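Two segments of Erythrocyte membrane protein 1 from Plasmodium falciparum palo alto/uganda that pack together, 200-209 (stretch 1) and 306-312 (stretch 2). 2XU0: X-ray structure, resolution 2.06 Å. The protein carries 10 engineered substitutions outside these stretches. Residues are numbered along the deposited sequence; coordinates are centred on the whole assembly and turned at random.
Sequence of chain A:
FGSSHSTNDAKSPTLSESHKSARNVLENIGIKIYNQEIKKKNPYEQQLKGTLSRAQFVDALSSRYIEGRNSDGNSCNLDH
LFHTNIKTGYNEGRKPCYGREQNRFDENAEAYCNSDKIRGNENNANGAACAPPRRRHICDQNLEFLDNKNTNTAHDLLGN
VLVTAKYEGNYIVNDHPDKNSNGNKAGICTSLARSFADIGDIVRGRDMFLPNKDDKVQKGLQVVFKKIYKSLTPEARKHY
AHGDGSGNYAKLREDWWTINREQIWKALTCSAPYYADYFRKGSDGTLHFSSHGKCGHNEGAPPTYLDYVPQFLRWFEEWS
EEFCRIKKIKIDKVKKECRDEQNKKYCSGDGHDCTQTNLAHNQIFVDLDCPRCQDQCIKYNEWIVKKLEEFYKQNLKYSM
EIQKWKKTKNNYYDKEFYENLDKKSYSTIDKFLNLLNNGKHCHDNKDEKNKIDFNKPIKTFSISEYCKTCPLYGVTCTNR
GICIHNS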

# COMPACT_ATOMS: atom_id res chain seq x y z
N GLY A 200 -1.39 -11.63 -6.25
CA GLY A 200 -0.94 -12.92 -5.72
C GLY A 200 -1.83 -13.41 -4.60
O GLY A 200 -2.18 -14.60 -4.57
N ASP A 201 -2.26 -12.49 -3.70
CA ASP A 201 -3.19 -12.90 -2.63
C ASP A 201 -4.58 -13.25 -3.15
O ASP A 201 -5.20 -14.16 -2.61
CB ASP A 201 -3.21 -11.93 -1.44
CG ASP A 201 -1.95 -12.05 -0.58
OD1 ASP A 201 -1.20 -13.05 -0.76
OD2 ASP A 201 -1.66 -11.11 0.18
N ILE A 202 -5.04 -12.58 -4.23
CA ILE A 202 -6.34 -12.88 -4.83
C ILE A 202 -6.27 -14.28 -5.47
O ILE A 202 -7.10 -15.13 -5.20
CB ILE A 202 -6.79 -11.78 -5.86
CG1 ILE A 202 -7.06 -10.41 -5.16
CG2 ILE A 202 -8.03 -12.25 -6.63
CD1 ILE A 202 -7.00 -9.17 -6.10
N VAL A 203 -5.23 -14.50 -6.29
CA VAL A 203 -4.97 -15.76 -6.95
C VAL A 203 -4.90 -16.89 -5.93
O VAL A 203 -5.52 -17.92 -6.14
CB VAL A 203 -3.70 -15.69 -7.84
CG1 VAL A 203 -3.23 -17.09 -8.26
CG2 VAL A 203 -3.93 -14.81 -9.06
N ARG A 204 -4.19 -16.68 -4.82
CA ARG A 204 -4.01 -17.71 -3.77
C ARG A 204 -5.18 -17.89 -2.82
O ARG A 204 -5.19 -18.83 -2.03
CB ARG A 204 -2.69 -17.48 -3.00
CG ARG A 204 -1.43 -17.77 -3.86
CD ARG A 204 -0.12 -17.32 -3.23
NE ARG A 204 -0.08 -15.87 -2.99
CZ ARG A 204 0.99 -15.19 -2.58
NH1 ARG A 204 2.15 -15.82 -2.38
NH2 ARG A 204 0.91 -13.89 -2.36
N GLY A 205 -6.14 -16.97 -2.85
CA GLY A 205 -7.29 -17.01 -1.96
C GLY A 205 -6.98 -16.56 -0.54
O GLY A 205 -7.71 -16.90 0.39
N ARG A 206 -5.92 -15.72 -0.38
CA ARG A 206 -5.47 -15.17 0.91
C ARG A 206 -5.95 -13.73 1.07
O ARG A 206 -5.99 -13.24 2.19
CB ARG A 206 -3.95 -15.21 0.98
CG ARG A 206 -3.34 -16.63 1.00
CD ARG A 206 -1.84 -16.49 0.87
NE ARG A 206 -1.12 -17.76 0.88
CZ ARG A 206 0.21 -17.84 0.88
NH1 ARG A 206 0.95 -16.74 0.90
NH2 ARG A 206 0.81 -19.02 0.90
N ASP A 207 -6.32 -13.05 -0.05
CA ASP A 207 -6.77 -11.67 -0.03
C ASP A 207 -7.96 -11.47 0.92
O ASP A 207 -8.86 -12.31 0.95
CB ASP A 207 -7.07 -11.20 -1.46
CG ASP A 207 -7.69 -9.84 -1.50
OD1 ASP A 207 -6.93 -8.83 -1.39
OD2 ASP A 207 -8.93 -9.76 -1.46
N MET A 208 -7.93 -10.39 1.71
CA MET A 208 -8.94 -10.09 2.75
C MET A 208 -10.12 -9.23 2.24
O MET A 208 -11.09 -9.05 2.96
CB MET A 208 -8.29 -9.29 3.90
CG MET A 208 -7.38 -10.08 4.80
SD MET A 208 -6.74 -8.93 6.07
CE MET A 208 -5.31 -8.36 5.31
N PHE A 209 -10.00 -8.65 1.04
CA PHE A 209 -11.06 -7.76 0.57
C PHE A 209 -12.24 -8.48 -0.06
O PHE A 209 -12.06 -9.37 -0.89
CB PHE A 209 -10.51 -6.61 -0.29
CG PHE A 209 -11.49 -5.49 -0.62
CD1 PHE A 209 -11.93 -4.63 0.38
CD2 PHE A 209 -11.87 -5.24 -1.93
CE1 PHE A 209 -12.80 -3.57 0.07
CE2 PHE A 209 -12.76 -4.20 -2.23
CZ PHE A 209 -13.22 -3.38 -1.23
N LEU A 306 7.21 -8.71 -2.07
CA LEU A 306 6.04 -8.25 -1.30
C LEU A 306 4.94 -9.28 -1.34
O LEU A 306 4.20 -9.42 -0.37
CB LEU A 306 5.54 -6.88 -1.77
CG LEU A 306 6.35 -5.64 -1.35
CD1 LEU A 306 5.65 -4.37 -1.84
CD2 LEU A 306 6.53 -5.54 0.15
N ASP A 307 4.87 -10.09 -2.43
CA ASP A 307 3.89 -11.17 -2.53
C ASP A 307 4.13 -12.29 -1.47
O ASP A 307 3.37 -13.26 -1.39
CB ASP A 307 3.79 -11.70 -3.97
CG ASP A 307 5.10 -12.14 -4.63
OD1 ASP A 307 6.15 -11.50 -4.37
OD2 ASP A 307 5.05 -13.06 -5.48
N TYR A 308 5.19 -12.15 -0.65
CA TYR A 308 5.48 -13.09 0.44
C TYR A 308 5.39 -12.38 1.79
O TYR A 308 5.83 -12.91 2.82
CB TYR A 308 6.81 -13.85 0.22
CG TYR A 308 6.68 -14.76 -0.98
CD1 TYR A 308 6.10 -16.02 -0.85
CD2 TYR A 308 6.95 -14.30 -2.26
CE1 TYR A 308 5.84 -16.81 -1.97
CE2 TYR A 308 6.65 -15.06 -3.39
CZ TYR A 308 6.11 -16.32 -3.23
OH TYR A 308 5.88 -17.12 -4.32
N VAL A 309 4.81 -11.19 1.79
CA VAL A 309 4.61 -10.38 3.01
C VAL A 309 3.13 -10.45 3.39
O VAL A 309 2.30 -10.16 2.52
CB VAL A 309 5.10 -8.89 2.85
CG1 VAL A 309 4.79 -8.06 4.11
CG2 VAL A 309 6.58 -8.83 2.51
N PRO A 310 2.75 -10.79 4.66
CA PRO A 310 1.33 -10.77 5.01
C PRO A 310 0.65 -9.48 4.56
O PRO A 310 1.18 -8.38 4.74
CB PRO A 310 1.33 -10.91 6.55
CG PRO A 310 2.60 -11.64 6.85
CD PRO A 310 3.59 -11.16 5.82
N GLN A 311 -0.52 -9.63 3.97
CA GLN A 311 -1.33 -8.55 3.40
C GLN A 311 -1.61 -7.38 4.36
O GLN A 311 -1.48 -6.22 3.95
CB GLN A 311 -2.61 -9.10 2.77
CG GLN A 311 -3.46 -8.04 2.05
CD GLN A 311 -4.57 -8.63 1.28
OE1 GLN A 311 -5.50 -9.24 1.83
NE2 GLN A 311 -4.56 -8.38 -0.03
N PHE A 312 -1.98 -7.69 5.62
CA PHE A 312 -2.25 -6.67 6.63
C PHE A 312 -1.01 -5.76 6.82
O PHE A 312 -1.15 -4.55 6.94
CB PHE A 312 -2.67 -7.32 7.99
CG PHE A 312 -2.56 -6.32 9.12
CD1 PHE A 312 -3.45 -5.26 9.22
CD2 PHE A 312 -1.48 -6.37 10.01
CE1 PHE A 312 -3.25 -4.24 10.17
CE2 PHE A 312 -1.30 -5.37 10.97
CZ PHE A 312 -2.20 -4.32 11.06
O HOH W 1 -1.36 -12.17 2.90
O HOH W 2 1.11 -13.98 1.01

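Gln311, at the start of a helix, is the centre of the contact and covers more surface than any other residue. Its side chain runs out extended (chi1 and chi2 both t), so that the terminal amide meets the loop that follows the helix of stretch 1. There it uses both polarities: Gln311 NE2 donates to Asp207 OD1 (2.8 Å), and Gln311 OE1 accepts from the backbone Met208 N (2.7 Å). An amide suits this buried place because it offers a donor and an acceptor side by side. Its backbone is tied in as well, through a water that accepts from Gln311 N (2.9 Å) and donates to Asp201 OD2 (2.9 Å).

Met208 adds an apolar contact, its flexible chain bringing Met208 CE to 3.9 Å from Phe312 CB.

At the other end, Arg204 clasps a single carbonyl: Arg204 NH2 and Arg204 NH1 donate to Asp307 O at 2.7 and 3.0 Å, the oxygen lying near the guanidinium plane. A salt bridge from Arg204 NH2 to Asp201 OD1 (2.8 Å) and a weak bond from Arg204 NE to Gly200 O (2.9 Å) help position the group. Arg204 NH1 also lies over one face of the Tyr308 ring, 3.8 Å from Tyr308 CE1, at most a weak cation-pi attraction.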